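Local coordinates for protein 2'-5' RNA Ligase (Thermus thermophilus, PDB 1IUH) that belongs to the LigT-like phosphoesterases of the 2H clan, a family whose members fold as two lobes of antiparallel strands flanked by helices, at residues Ala68-Arg73 / Phe177-Glu182. Numbering follows the deposited sequence.
Sequences APFRAR and FSLRGE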
loop_
_atom_site.group_PDB
_atom_site.type_symbol
_atom_site.label_atom_id
_atom_site.label_comp_id
_atom_site.label_asym_id
_atom_site.label_seq_id
_atom_site.Cartn_x
_atom_site.Cartn_y
_atom_site.Cartn_z
ATOM N N ALA A 68 4.391 18.121 0.492
ATOM C CA ALA A 68 5.610 18.050 -0.310
ATOM C C ALA A 68 6.208 16.609 -0.477
ATOM O O ALA A 68 5.922 15.717 0.273
ATOM C CB ALA A 68 6.654 18.953 0.327
ATOM N N PRO A 69 7.014 16.395 -1.527
ATOM C CA PRO A 69 7.662 15.103 -1.773
ATOM C C PRO A 69 8.469 14.889 -0.499
ATOM O O PRO A 69 8.954 15.821 0.072
ATOM C CB PRO A 69 8.559 15.410 -2.964
ATOM C CG PRO A 69 7.655 16.360 -3.768
ATOM C CD PRO A 69 7.143 17.278 -2.708
ATOM N N PHE A 70 8.590 13.665 -0.024
ATOM C CA PHE A 70 9.335 13.420 1.212
ATOM C C PHE A 70 10.174 12.138 1.026
ATOM O O PHE A 70 9.848 11.340 0.154
ATOM C CB PHE A 70 8.337 13.257 2.357
ATOM C CG PHE A 70 7.325 12.154 2.136
ATOM C CD1 PHE A 70 7.643 10.842 2.444
ATOM C CD2 PHE A 70 6.012 12.454 1.629
ATOM C CE1 PHE A 70 6.670 9.797 2.275
ATOM C CE2 PHE A 70 5.025 11.425 1.453
ATOM C CZ PHE A 70 5.374 10.071 1.793
ATOM N N ARG A 71 11.230 11.942 1.820
ATOM C CA ARG A 71 12.037 10.727 1.690
ATOM C C ARG A 71 11.504 9.610 2.572
ATOM O O ARG A 71 11.084 9.866 3.711
ATOM C CB ARG A 71 13.481 10.976 2.100
ATOM C CG ARG A 71 14.423 11.326 0.960
ATOM C CD ARG A 71 14.587 12.824 0.724
ATOM N NE ARG A 71 15.787 13.428 1.300
ATOM C CZ ARG A 71 15.969 13.614 2.599
ATOM N NH1 ARG A 71 15.038 13.237 3.449
ATOM N NH2 ARG A 71 17.068 14.189 3.043
ATOM N N ALA A 72 11.486 8.383 2.037
ATOM C CA ALA A 72 11.069 7.207 2.792
ATOM C C ALA A 72 12.316 6.308 2.812
ATOM O O ALA A 72 13.231 6.427 1.957
ATOM C CB ALA A 72 9.941 6.471 2.111
ATOM N N ARG A 73 12.325 5.411 3.793
ATOM C CA ARG A 73 13.389 4.461 4.006
ATOM C C ARG A 73 12.698 3.098 4.103
ATOM O O ARG A 73 11.633 2.944 4.707
ATOM C CB ARG A 73 14.098 4.835 5.285
ATOM C CG ARG A 73 15.137 3.902 5.732
ATOM C CD ARG A 73 16.422 4.662 6.119
ATOM N NE ARG A 73 17.593 4.151 5.378
ATOM C CZ ARG A 73 18.596 4.922 4.951
ATOM N NH1 ARG A 73 18.571 6.234 5.209
ATOM N NH2 ARG A 73 19.588 4.403 4.217
ATOM N N PHE A 177 -1.229 11.385 -8.607
ATOM C CA PHE A 177 -1.231 12.742 -8.036
ATOM C C PHE A 177 0.212 13.111 -7.666
ATOM O O PHE A 177 0.970 12.297 -7.130
ATOM C CB PHE A 177 -2.133 12.799 -6.774
ATOM C CG PHE A 177 -3.544 12.245 -6.971
ATOM C CD1 PHE A 177 -3.853 10.926 -6.613
ATOM C CD2 PHE A 177 -4.570 13.063 -7.432
ATOM C CE1 PHE A 177 -5.136 10.441 -6.696
ATOM C CE2 PHE A 177 -5.873 12.598 -7.521
ATOM C CZ PHE A 177 -6.164 11.287 -7.151
ATOM N N SER A 178 0.616 14.332 -7.958
ATOM C CA SER A 178 1.981 14.693 -7.641
ATOM C C SER A 178 2.121 15.529 -6.378
ATOM O O SER A 178 1.435 16.507 -6.214
ATOM C CB SER A 178 2.602 15.409 -8.855
ATOM O OG SER A 178 2.562 14.527 -9.971
ATOM N N LEU A 179 2.991 15.128 -5.466
ATOM C CA LEU A 179 3.138 15.919 -4.287
ATOM C C LEU A 179 3.730 17.260 -4.769
ATOM O O LEU A 179 4.742 17.309 -5.425
ATOM C CB LEU A 179 4.019 15.195 -3.262
ATOM C CG LEU A 179 3.386 13.887 -2.725
ATOM C CD1 LEU A 179 4.351 13.119 -1.828
ATOM C CD2 LEU A 179 2.058 14.223 -1.960
ATOM N N ARG A 180 3.056 18.349 -4.441
ATOM C CA ARG A 180 3.482 19.665 -4.867
ATOM C C ARG A 180 3.338 20.665 -3.699
ATOM O O ARG A 180 3.542 21.842 -3.875
ATOM C CB ARG A 180 2.587 20.064 -6.061
ATOM C CG ARG A 180 3.115 21.134 -6.976
ATOM C CD ARG A 180 3.495 20.716 -8.469
ATOM N NE ARG A 180 3.796 21.917 -9.310
ATOM C CZ ARG A 180 4.682 22.886 -8.987
ATOM N NH1 ARG A 180 5.386 22.822 -7.849
ATOM N NH2 ARG A 180 4.863 23.946 -9.781
ATOM N N GLY A 181 2.959 20.174 -2.515
ATOM C CA GLY A 181 2.773 21.030 -1.350
ATOM C C GLY A 181 3.988 21.808 -0.882
ATOM O O GLY A 181 5.122 21.376 -1.153
ATOM N N GLU A 182 3.759 22.961 -0.219
ATOM C CA GLU A 182 4.853 23.811 0.297
ATOM C C GLU A 182 5.312 23.232 1.608
ATOM O O GLU A 182 6.486 23.245 1.899
ATOM C CB GLU A 182 4.409 25.251 0.605
ATOM C CG GLU A 182 4.071 26.117 -0.587
ATOM C CD GLU A 182 5.219 26.231 -1.609
ATOM O OE1 GLU A 182 6.410 26.235 -1.207
ATOM O OE2 GLU A 182 4.895 26.345 -2.813
#
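Leu179 reaches out from just past the end of strand 169-178 and lies against Pro69 and Phe70, where the chain enters strand 70-80. In this LigT-like fold of the 2H clan the two strands are not direct neighbours in the antiparallel sheet; both pair with strand 150-164. Phe70 bonds to Val154 by backbone, and Leu179, one residue beyond its strand, bonds to Glu155 in the same way. Through its side chain Leu179 brings the two chain ends into contact. CB packs against the proline ring, 3.8 Å from Pro69 CD, and the two side chains run alongside in opposite senses. The first torsion (chi1 -65°) sets CG beside the backbone N, anti to the carbonyl carbon. Beyond it CD1 arrives obliquely at the Phe70 ring, with CE2 3.8 Å away, and also lies 3.7 Å from Ala68 O. Leucine suits this place because it is wholly apolar and long enough for CB to meet the proline while CD1 meets the aromatic ring.

Besides Leu179 CD1, the Phe70 ring meets Phe98 edge-to-face and touches Leu101, both of helix 96-113; a large flat apolar group can serve all three. Pro69 is exposed and offers a rigid ring with no N-H to satisfy; its CG sits 3.5 Å from Leu179 O, a van der Waals approach. No hydrogen bond links the segments. Farther along, the backbones come closest, Ala68 CA lying 4.2 Å from Gly181 CA. Glycine suits such an approach, since a CB at position 181 would stand a tight 3.0 Å from Ala68 N. Alanine adds only a methyl, whose CB meets Gly181 O at 3.2 Å.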